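Local coordinates for serine-rich secreted cell wall anchored (LPXTG-motif ) protein (Lactobacillus reuteri ATCC 53608, PDB 5NXK) that probably serves as a cell-surface adhesin, its beta-solenoid binding region helping the bacterium attach to its host in the gut, at residues 120-134 and 167-181. Numbering follows the deposited sequence.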
loop_
_atom_site.group_PDB
_atom_site.type_symbol
_atom_site.label_atom_id
_atom_site.label_comp_id
_atom_site.label_asym_id
_atom_site.label_seq_id
_atom_site.Cartn_x
_atom_site.Cartn_y
_atom_site.Cartn_z
ATOM N N GLY A 120 -2.156 11.791 -10.798
ATOM C CA GLY A 120 -3.350 11.983 -9.993
ATOM C C GLY A 120 -3.306 11.265 -8.654
ATOM O O GLY A 120 -2.388 10.469 -8.383
ATOM N N VAL A 121 -4.329 11.506 -7.836
ATOM C CA VAL A 121 -4.358 10.982 -6.465
ATOM C C VAL A 121 -4.456 9.469 -6.454
ATOM O O VAL A 121 -5.374 8.894 -7.045
ATOM C CB VAL A 121 -5.535 11.580 -5.658
ATOM C CG1 VAL A 121 -5.617 10.959 -4.263
ATOM C CG2 VAL A 121 -5.392 13.099 -5.570
ATOM N N LYS A 122 -3.493 8.835 -5.775
ATOM C CA LYS A 122 -3.442 7.380 -5.636
ATOM C C LYS A 122 -3.732 6.954 -4.199
ATOM O O LYS A 122 -2.987 7.302 -3.270
ATOM C CB LYS A 122 -2.078 6.839 -6.067
ATOM C CG LYS A 122 -1.591 7.390 -7.395
ATOM C CD LYS A 122 -2.583 7.067 -8.510
ATOM C CE LYS A 122 -1.958 7.308 -9.900
ATOM N NZ LYS A 122 -2.996 7.229 -10.970
ATOM N N THR A 123 -4.798 6.178 -4.046
ATOM C CA THR A 123 -5.296 5.774 -2.745
ATOM C C THR A 123 -5.451 4.256 -2.630
ATOM O O THR A 123 -6.039 3.614 -3.503
ATOM C CB THR A 123 -6.670 6.441 -2.458
ATOM O OG1 THR A 123 -6.550 7.866 -2.594
ATOM C CG2 THR A 123 -7.151 6.109 -1.055
ATOM N N LEU A 124 -4.948 3.699 -1.532
ATOM C CA LEU A 124 -5.188 2.306 -1.180
ATOM C C LEU A 124 -5.965 2.237 0.122
ATOM O O LEU A 124 -5.486 2.677 1.173
ATOM C CB LEU A 124 -3.873 1.537 -1.044
ATOM C CG LEU A 124 -3.973 0.096 -0.521
ATOM C CD1 LEU A 124 -4.724 -0.787 -1.532
ATOM C CD2 LEU A 124 -2.586 -0.472 -0.251
ATOM N N ASN A 125 -7.166 1.675 0.062
ATOM C CA ASN A 125 -7.952 1.483 1.272
ATOM C C ASN A 125 -7.842 0.026 1.710
ATOM O O ASN A 125 -7.923 -0.887 0.885
ATOM C CB ASN A 125 -9.415 1.875 1.047
ATOM C CG ASN A 125 -9.569 3.334 0.692
ATOM O OD1 ASN A 125 -9.084 4.208 1.405
ATOM N ND2 ASN A 125 -10.236 3.609 -0.424
ATOM N N LEU A 126 -7.625 -0.186 3.005
ATOM C CA LEU A 126 -7.466 -1.518 3.551
ATOM C C LEU A 126 -8.588 -1.736 4.554
ATOM O O LEU A 126 -8.672 -1.036 5.567
ATOM C CB LEU A 126 -6.085 -1.693 4.202
ATOM C CG LEU A 126 -4.900 -1.460 3.259
ATOM C CD1 LEU A 126 -3.578 -1.588 4.008
ATOM C CD2 LEU A 126 -4.957 -2.431 2.065
ATOM N N VAL A 127 -9.452 -2.712 4.273
ATOM C CA VAL A 127 -10.728 -2.826 4.983
ATOM C C VAL A 127 -10.906 -4.235 5.564
ATOM O O VAL A 127 -10.382 -5.214 5.020
ATOM C CB VAL A 127 -11.925 -2.488 4.037
ATOM C CG1 VAL A 127 -13.242 -2.435 4.810
ATOM C CG2 VAL A 127 -11.698 -1.159 3.315
ATOM N N GLY A 128 -11.642 -4.329 6.668
ATOM C CA GLY A 128 -11.895 -5.598 7.335
ATOM C C GLY A 128 -10.619 -6.267 7.813
ATOM O O GLY A 128 -9.676 -5.597 8.252
ATOM N N ASN A 129 -10.586 -7.594 7.732
ATOM C CA ASN A 129 -9.439 -8.349 8.201
ATOM C C ASN A 129 -8.494 -8.623 7.052
ATOM O O ASN A 129 -8.647 -9.598 6.322
ATOM C CB ASN A 129 -9.887 -9.640 8.880
ATOM C CG ASN A 129 -10.725 -9.368 10.109
ATOM O OD1 ASN A 129 -10.398 -8.495 10.906
ATOM N ND2 ASN A 129 -11.811 -10.108 10.269
ATOM N N THR A 130 -7.529 -7.731 6.876
ATOM C CA THR A 130 -6.671 -7.797 5.704
ATOM C C THR A 130 -5.217 -7.995 6.122
ATOM O O THR A 130 -4.696 -7.304 7.017
ATOM C CB THR A 130 -6.830 -6.517 4.826
ATOM O OG1 THR A 130 -8.127 -6.512 4.220
ATOM C CG2 THR A 130 -5.771 -6.451 3.724
ATOM N N THR A 131 -4.578 -8.963 5.483
ATOM C CA THR A 131 -3.209 -9.320 5.784
ATOM C C THR A 131 -2.379 -9.262 4.520
ATOM O O THR A 131 -2.691 -9.910 3.516
ATOM C CB THR A 131 -3.116 -10.728 6.404
ATOM O OG1 THR A 131 -3.929 -10.770 7.582
ATOM C CG2 THR A 131 -1.675 -11.058 6.788
ATOM N N LEU A 132 -1.322 -8.470 4.581
ATOM C CA LEU A 132 -0.438 -8.261 3.450
ATOM C C LEU A 132 0.935 -8.856 3.752
ATOM O O LEU A 132 1.505 -8.579 4.811
ATOM C CB LEU A 132 -0.331 -6.764 3.153
ATOM C CG LEU A 132 -1.676 -6.027 3.025
ATOM C CD1 LEU A 132 -1.429 -4.555 2.811
ATOM C CD2 LEU A 132 -2.501 -6.581 1.863
ATOM N N ASN A 133 1.469 -9.663 2.838
ATOM C CA ASN A 133 2.741 -10.325 3.090
ATOM C C ASN A 133 3.784 -9.983 2.034
ATOM O O ASN A 133 3.627 -10.319 0.867
ATOM C CB ASN A 133 2.541 -11.842 3.160
ATOM C CG ASN A 133 1.567 -12.246 4.255
ATOM O OD1 ASN A 133 1.933 -12.349 5.432
ATOM N ND2 ASN A 133 0.306 -12.438 3.878
ATOM N N SER A 134 4.825 -9.272 2.432
ATOM C CA SER A 134 5.940 -9.015 1.533
ATOM C C SER A 134 6.962 -10.138 1.712
ATOM O O SER A 134 7.617 -10.233 2.742
ATOM C CB SER A 134 6.559 -7.644 1.797
ATOM O OG SER A 134 7.645 -7.399 0.920
ATOM N N ASN A 167 -0.250 8.611 -2.524
ATOM C CA ASN A 167 -0.928 9.643 -1.726
ATOM C C ASN A 167 -1.617 9.216 -0.448
ATOM O O ASN A 167 -1.625 9.974 0.527
ATOM C CB ASN A 167 -1.954 10.365 -2.591
ATOM C CG ASN A 167 -1.331 10.939 -3.830
ATOM O OD1 ASN A 167 -1.536 10.417 -4.922
ATOM N ND2 ASN A 167 -0.524 11.988 -3.668
ATOM N N ALA A 168 -2.267 8.059 -0.451
ATOM C CA ALA A 168 -2.965 7.677 0.775
ATOM C C ALA A 168 -3.078 6.184 0.988
ATOM O O ALA A 168 -3.391 5.441 0.067
ATOM C CB ALA A 168 -4.351 8.305 0.797
ATOM N N ILE A 169 -2.790 5.742 2.204
ATOM C CA ILE A 169 -3.163 4.388 2.610
ATOM C C ILE A 169 -4.060 4.535 3.837
ATOM O O ILE A 169 -3.645 5.076 4.867
ATOM C CB ILE A 169 -1.937 3.518 2.919
ATOM C CG1 ILE A 169 -1.063 3.361 1.672
ATOM C CG2 ILE A 169 -2.349 2.141 3.413
ATOM C CD1 ILE A 169 0.222 2.635 1.966
ATOM N N ASN A 170 -5.302 4.088 3.712
ATOM C CA ASN A 170 -6.269 4.272 4.785
ATOM C C ASN A 170 -6.654 2.920 5.358
ATOM O O ASN A 170 -7.184 2.082 4.646
ATOM C CB ASN A 170 -7.531 4.977 4.272
ATOM C CG ASN A 170 -7.244 6.329 3.650
ATOM O OD1 ASN A 170 -6.589 7.179 4.254
ATOM N ND2 ASN A 170 -7.729 6.530 2.419
ATOM N N ILE A 171 -6.436 2.723 6.646
ATOM C CA ILE A 171 -6.934 1.538 7.330
ATOM C C ILE A 171 -8.322 1.897 7.825
ATOM O O ILE A 171 -8.490 2.798 8.645
ATOM C CB ILE A 171 -6.028 1.082 8.500
ATOM C CG1 ILE A 171 -4.734 0.432 7.990
ATOM C CG2 ILE A 171 -6.730 0.033 9.348
ATOM C CD1 ILE A 171 -3.806 1.328 7.212
ATOM N N ALA A 172 -9.330 1.215 7.298
ATOM C CA ALA A 172 -10.705 1.616 7.559
ATOM C C ALA A 172 -11.070 1.458 9.017
ATOM O O ALA A 172 -10.461 0.657 9.725
ATOM C CB ALA A 172 -11.658 0.798 6.704
ATOM N N GLU A 173 -12.063 2.213 9.472
ATOM C CA GLU A 173 -12.601 1.991 10.805
ATOM C C GLU A 173 -12.988 0.525 10.986
ATOM O O GLU A 173 -13.458 -0.119 10.049
ATOM C CB GLU A 173 -13.776 2.919 11.106
ATOM C CG GLU A 173 -15.001 2.759 10.259
ATOM C CD GLU A 173 -16.164 3.567 10.822
ATOM O OE1 GLU A 173 -16.118 3.911 12.025
ATOM O OE2 GLU A 173 -17.104 3.876 10.059
ATOM N N ASN A 174 -12.705 0.004 12.178
ATOM C CA ASN A 174 -12.969 -1.383 12.570
ATOM C C ASN A 174 -12.126 -2.420 11.849
ATOM O O ASN A 174 -12.267 -3.604 12.108
ATOM C CB ASN A 174 -14.449 -1.721 12.362
ATOM C CG ASN A 174 -15.347 -0.795 13.133
ATOM O OD1 ASN A 174 -15.089 -0.508 14.292
ATOM N ND2 ASN A 174 -16.371 -0.271 12.477
ATOM N N ALA A 175 -11.216 -1.994 10.990
ATOM C CA ALA A 175 -10.389 -2.974 10.293
ATOM C C ALA A 175 -9.322 -3.567 11.203
ATOM O O ALA A 175 -8.928 -2.957 12.202
ATOM C CB ALA A 175 -9.741 -2.351 9.068
ATOM N N ASN A 176 -8.855 -4.756 10.832
ATOM C CA ASN A 176 -7.713 -5.404 11.459
ATOM C C ASN A 176 -6.711 -5.737 10.358
ATOM O O ASN A 176 -6.861 -6.711 9.605
ATOM C CB ASN A 176 -8.124 -6.651 12.240
ATOM C CG ASN A 176 -9.042 -6.326 13.406
ATOM O OD1 ASN A 176 -10.220 -6.688 13.409
ATOM N ND2 ASN A 176 -8.513 -5.613 14.394
ATOM N N VAL A 177 -5.737 -4.853 10.213
ATOM C CA VAL A 177 -4.772 -4.958 9.141
ATOM C C VAL A 177 -3.434 -5.357 9.699
ATOM O O VAL A 177 -2.961 -4.762 10.676
ATOM C CB VAL A 177 -4.657 -3.630 8.370
ATOM C CG1 VAL A 177 -3.564 -3.703 7.316
ATOM C CG2 VAL A 177 -6.007 -3.268 7.745
ATOM N N VAL A 178 -2.828 -6.348 9.058
ATOM C CA VAL A 178 -1.539 -6.876 9.446
ATOM C C VAL A 178 -0.624 -6.825 8.228
ATOM O O VAL A 178 -1.043 -7.169 7.133
ATOM C CB VAL A 178 -1.650 -8.330 9.960
ATOM C CG1 VAL A 178 -0.276 -8.906 10.239
ATOM C CG2 VAL A 178 -2.529 -8.399 11.221
ATOM N N LEU A 179 0.603 -6.346 8.391
ATOM C CA LEU A 179 1.560 -6.428 7.301
ATOM C C LEU A 179 2.807 -7.134 7.808
ATOM O O LEU A 179 3.464 -6.667 8.743
ATOM C CB LEU A 179 1.890 -5.043 6.749
ATOM C CG LEU A 179 2.713 -4.950 5.457
ATOM C CD1 LEU A 179 2.460 -3.581 4.790
ATOM C CD2 LEU A 179 4.211 -5.193 5.660
ATOM N N ASN A 180 3.121 -8.253 7.162
ATOM C CA ASN A 180 4.269 -9.080 7.493
ATOM C C ASN A 180 5.338 -8.886 6.442
ATOM O O ASN A 180 5.080 -9.073 5.266
ATOM C CB ASN A 180 3.856 -10.549 7.577
ATOM C CG ASN A 180 2.775 -10.786 8.617
ATOM O OD1 ASN A 180 2.914 -10.374 9.771
ATOM N ND2 ASN A 180 1.677 -11.418 8.207
ATOM N N ASN A 181 6.528 -8.467 6.838
ATOM C CA ASN A 181 7.539 -8.168 5.835
ATOM C C ASN A 181 8.808 -8.971 6.084
ATOM O O ASN A 181 9.478 -8.811 7.108
ATOM C CB ASN A 181 7.841 -6.660 5.814
ATOM C CG ASN A 181 8.597 -6.224 4.563
ATOM O OD1 ASN A 181 9.174 -7.037 3.850
ATOM N ND2 ASN A 181 8.584 -4.922 4.293
HETATM O O HOH W 1 -12.938 -2.383 8.365
HETATM O O HOH W 2 -5.879 -9.269 9.602
#
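The amides of Asn125 and Asn170 run alongside each other in the same direction, their planes only 20° apart. Asn125 OD1 lies in the amide plane of Asn170, whose ND2 gives it a nearly straight bond (2.9 Å), close to the C=O axis of Asn125; beside it, Thr123 CG2 comes within 3.5 Å of Asn170 ND2. Thr204 continues the chain of polar groups at Asn170 OD1. Stacking of like residues from one coil to the next is characteristic of a parallel beta-solenoid, here of the pectate-lyase-like kind. Asn133 and Asn180 repeat the pairing around the corner, with Asn180 ND2 2.9 Å from Asn133 OD1 but tilted 28° from that carbonyl plane.

The two coils run parallel through both sheets, strand 122-127 beside 168-171 and strand 129-134 beside 176-181. Between these pairs the alignment slips by two residues: Gly128, at positive phi, turns the first coil, while the second uses a type II turn from Ala172 to Ala175. Water 1 bridges the two bends, giving to Glu173 O and accepting from Gly128 N.

On the inward face, Leu126 sits at the inner corner where the two sheets meet, touching Ile169 of one and Val177 of the other. With CG anti to the carbonyl carbon (chi1 -59°) and the chain extended beyond it, Leu126 CD1 is carried to 4.0 Å from Ile169 CG2 and 3.9 Å from Val177 CG1; the Leu126 and Val177 side chains meet almost perpendicularly. Leu124 on Ile169 and Leu132 on Leu179 extend this apolar filling.

At the start of the second coil, Asn167 turns its side chain back to the first. Lys122 O takes both Asn167 N and Ala168 N, and Asn167 OD1 in turn receives Lys122 N at 2.7 Å.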